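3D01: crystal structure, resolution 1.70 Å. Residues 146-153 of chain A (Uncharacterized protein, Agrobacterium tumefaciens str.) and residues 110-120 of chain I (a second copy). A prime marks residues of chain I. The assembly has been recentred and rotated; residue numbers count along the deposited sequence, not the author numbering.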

# COMPACT_ATOMS: atom_id res chain seq x y z
N MSE A 146 -7.24 -10.68 3.71
CA MSE A 146 -6.43 -10.57 4.92
C MSE A 146 -6.78 -11.76 5.85
O MSE A 146 -7.92 -12.26 5.81
N ALA A 147 -5.85 -12.14 6.73
CA ALA A 147 -6.12 -13.17 7.75
C ALA A 147 -7.12 -12.67 8.79
O ALA A 147 -7.95 -13.42 9.28
N SER A 148 -7.04 -11.36 9.09
CA SER A 148 -7.83 -10.71 10.15
C SER A 148 -7.42 -9.25 10.14
O SER A 148 -6.40 -8.89 9.51
N LEU A 149 -8.19 -8.44 10.86
CA LEU A 149 -8.05 -6.98 10.90
C LEU A 149 -8.26 -6.46 12.34
O LEU A 149 -8.90 -7.12 13.19
N PRO A 150 -7.71 -5.27 12.63
CA PRO A 150 -7.95 -4.68 13.94
C PRO A 150 -9.43 -4.66 14.36
O PRO A 150 -10.32 -4.38 13.53
N PHE A 151 -9.66 -4.95 15.63
CA PHE A 151 -11.02 -4.97 16.24
C PHE A 151 -11.95 -5.99 15.57
O PHE A 151 -13.17 -5.90 15.69
N ASN A 152 -11.37 -6.93 14.83
CA ASN A 152 -12.12 -7.89 14.06
C ASN A 152 -12.99 -7.25 12.97
O ASN A 152 -13.96 -7.85 12.55
N ALA A 153 -12.60 -6.08 12.47
CA ALA A 153 -13.24 -5.48 11.29
C ALA A 153 -13.27 -6.48 10.14
O ALA A 153 -12.29 -7.22 9.94
N ALA I 110 1.83 -10.75 10.66
CA ALA I 110 1.52 -12.17 10.38
C ALA I 110 0.64 -12.62 11.55
O ALA I 110 1.03 -12.49 12.73
N SER I 111 -0.59 -13.04 11.23
CA SER I 111 -1.63 -13.21 12.26
C SER I 111 -2.41 -14.49 12.08
O SER I 111 -2.76 -14.85 10.95
N VAL I 112 -2.78 -15.12 13.19
CA VAL I 112 -3.86 -16.11 13.12
C VAL I 112 -5.17 -15.31 13.03
O VAL I 112 -5.24 -14.15 13.42
N PRO I 113 -6.22 -15.93 12.48
CA PRO I 113 -7.47 -15.21 12.21
C PRO I 113 -8.22 -14.72 13.45
O PRO I 113 -9.08 -13.86 13.32
N GLU I 114 -7.94 -15.29 14.61
CA GLU I 114 -8.49 -14.82 15.89
C GLU I 114 -7.72 -13.63 16.46
O GLU I 114 -8.19 -12.99 17.40
N PHE I 115 -6.55 -13.35 15.90
CA PHE I 115 -5.74 -12.24 16.39
C PHE I 115 -6.22 -10.94 15.74
O PHE I 115 -6.24 -10.85 14.50
N VAL I 116 -6.61 -9.97 16.57
CA VAL I 116 -7.26 -8.75 16.08
C VAL I 116 -6.69 -7.46 16.71
O VAL I 116 -7.37 -6.44 16.79
N GLU I 117 -5.44 -7.52 17.14
CA GLU I 117 -4.79 -6.35 17.75
C GLU I 117 -3.57 -5.93 16.95
O GLU I 117 -2.54 -5.50 17.50
N GLN I 118 -3.71 -5.98 15.64
CA GLN I 118 -2.64 -5.53 14.76
C GLN I 118 -2.29 -4.05 14.97
O GLN I 118 -1.15 -3.65 14.80
N HIS I 119 -3.28 -3.24 15.32
CA HIS I 119 -3.05 -1.81 15.67
C HIS I 119 -2.08 -1.68 16.85
O HIS I 119 -1.17 -0.85 16.83
N LEU I 120 -2.25 -2.53 17.86
CA LEU I 120 -1.36 -2.51 19.02
C LEU I 120 0.05 -2.92 18.64
O LEU I 120 1.06 -2.39 19.19

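An irregular stretch of chain A meets a turn of chain I and the helix that begins at Gln118′, and several side chains reach backbone carbonyls. Its polar center is Ser148, which points toward chain I. With chi1 at 44° (p), its OG donates a hydrogen bond to Phe115′ O at 2.8 Å. That carbonyl belongs to the last residue of the type I turn from Val112′ to Phe115′, closed by Phe115′ N to Val112′ O at 2.9 Å, so a compact loop presents the acceptor to a very short side chain.

Gln118′ also points toward the other stretch and organizes the same pocket. Its chi1 is m, but chi2 at 86° (p) folds the chain so that the amide reaches back to its own loop: NE2 donates to Ser111′ OG at 3.1 Å and, weakly, to Phe115′ O at 3.0 Å. Ser148 OG lies 3.0 Å from Gln118′ NE2. The other end of the amide, Gln118′ OE1, sits 3.2 Å from Pro150 N, a packing contact, since the proline nitrogen has no hydrogen to share. Ser111′, with chi1 m, directs its CB toward chain A, where it meets Ser148 OG at 3.5 Å. Beside it Ala147 points inward too, and its CB packs 3.5 Å from Ser111′ O.

Val116′ is the residue of chain I most covered by the other stretch. Its CB points sideways, and with chi1 m its CG1 lies 3.8 Å from Asn152 CB, while Val116′ CB rests 3.5 Å from Leu149 O. Its carbonyl joins the two chains: Phe151 N donates to Val116′ O at 3.0 Å, and Pro150 CA makes a CA-H...O contact with the same Val116′ O at 3.4 Å. Leu149, in the mt rotamer, points away and leaves its backbone to face the partner.

Phe151 starts away from chain I, yet chi1 at -57° (m) and chi2 at -84° bring the ring's end back to His119′. Here chi1 is 55° (p); the CA-to-CB bond of His119′ points toward chain A, and its imidazole forms an offset stack with the phenyl ring, centroids 4.2 Å apart and planes at 26°; Phe151 CZ approaches His119′ NE2 to 3.2 Å. Pro150 CB packs 3.5 Å from His119′ ND1, which is buried by the contact with no polar partner in the model.

Asn152, partly exposed, uses chi1 t to carry its amide toward a water. That water donates to Asn152 OD1 at 2.6 Å and to Pro113′ O at 2.8 Å, bridging two acceptors that could not bond each other directly.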

# COMPACT_ATOMS: atom_id res chain seq x y z
CB MSE A 146 -6.81 -9.28 5.65
CG MSE A 146 -5.89 -8.14 5.66
SE MSE A 146 -4.68 -8.06 4.19
CE MSE A 146 -5.74 -7.79 3.06
CB ALA A 147 -4.87 -13.60 8.41
CB SER A 148 -7.52 -11.32 11.54
OG SER A 148 -6.13 -11.52 11.77
CB LEU A 149 -9.07 -6.29 9.94
CG LEU A 149 -8.86 -6.51 8.45
CD1 LEU A 149 -10.04 -5.94 7.66
CD2 LEU A 149 -7.53 -5.88 7.98
CB PRO A 150 -7.43 -3.25 13.78
CG PRO A 150 -6.31 -3.38 12.75
CD PRO A 150 -6.81 -4.46 11.79
CB PHE A 151 -11.64 -3.57 16.21
CG PHE A 151 -10.81 -2.54 16.88
CD1 PHE A 151 -10.88 -2.37 18.26
CD2 PHE A 151 -9.89 -1.81 16.17
CE1 PHE A 151 -10.05 -1.42 18.90
CE2 PHE A 151 -9.06 -0.89 16.80
CZ PHE A 151 -9.15 -0.70 18.17
CB ASN A 152 -12.97 -8.76 14.99
CG ASN A 152 -13.29 -10.17 14.41
OD1 ASN A 152 -12.65 -10.66 13.46
ND2 ASN A 152 -14.29 -10.82 15.01
CB ALA A 153 -12.50 -4.21 10.86
CB ALA I 110 2.83 -13.01 10.22
CB SER I 111 -2.66 -12.06 12.22
OG SER I 111 -2.08 -10.78 12.33
CB VAL I 112 -3.91 -17.12 14.31
CG1 VAL I 112 -2.67 -18.05 14.37
CG2 VAL I 112 -4.11 -16.41 15.69
CB PRO I 113 -8.28 -16.21 11.41
CG PRO I 113 -7.24 -17.15 10.82
CD PRO I 113 -6.29 -17.30 11.95
CB GLU I 114 -8.55 -15.95 16.92
CG GLU I 114 -9.47 -17.09 16.52
CD GLU I 114 -8.96 -17.89 15.32
OE1 GLU I 114 -7.74 -18.21 15.29
OE2 GLU I 114 -9.80 -18.22 14.42
CB PHE I 115 -4.26 -12.44 16.18
CG PHE I 115 -3.48 -11.28 16.67
CD1 PHE I 115 -3.43 -11.03 18.05
CD2 PHE I 115 -2.89 -10.38 15.78
CE1 PHE I 115 -2.74 -9.95 18.54
CE2 PHE I 115 -2.22 -9.27 16.28
CZ PHE I 115 -2.14 -9.06 17.63
CB VAL I 116 -8.81 -8.85 16.26
CG1 VAL I 116 -9.37 -9.93 15.35
CG2 VAL I 116 -9.19 -9.10 17.75
CB GLU I 117 -4.45 -6.64 19.21
CG GLU I 117 -5.69 -6.77 20.06
CD GLU I 117 -5.39 -7.31 21.44
OE1 GLU I 117 -4.68 -8.31 21.59
OE2 GLU I 117 -5.94 -6.76 22.39
CB GLN I 118 -2.95 -5.79 13.30
CG GLN I 118 -3.07 -7.26 12.90
CD GLN I 118 -4.45 -7.84 13.11
OE1 GLN I 118 -5.36 -7.16 13.60
NE2 GLN I 118 -4.62 -9.11 12.71
CB HIS I 119 -4.35 -1.06 15.93
CG HIS I 119 -5.20 -1.70 16.98
ND1 HIS I 119 -5.74 -2.97 16.85
CD2 HIS I 119 -5.62 -1.24 18.18
CE1 HIS I 119 -6.44 -3.25 17.94
NE2 HIS I 119 -6.38 -2.22 18.76
CB LEU I 120 -1.90 -3.43 20.09
CG LEU I 120 -3.29 -3.05 20.60
CD1 LEU I 120 -3.59 -3.91 21.84
CD2 LEU I 120 -3.38 -1.57 20.86
O HOH W 1 -11.62 -12.92 12.83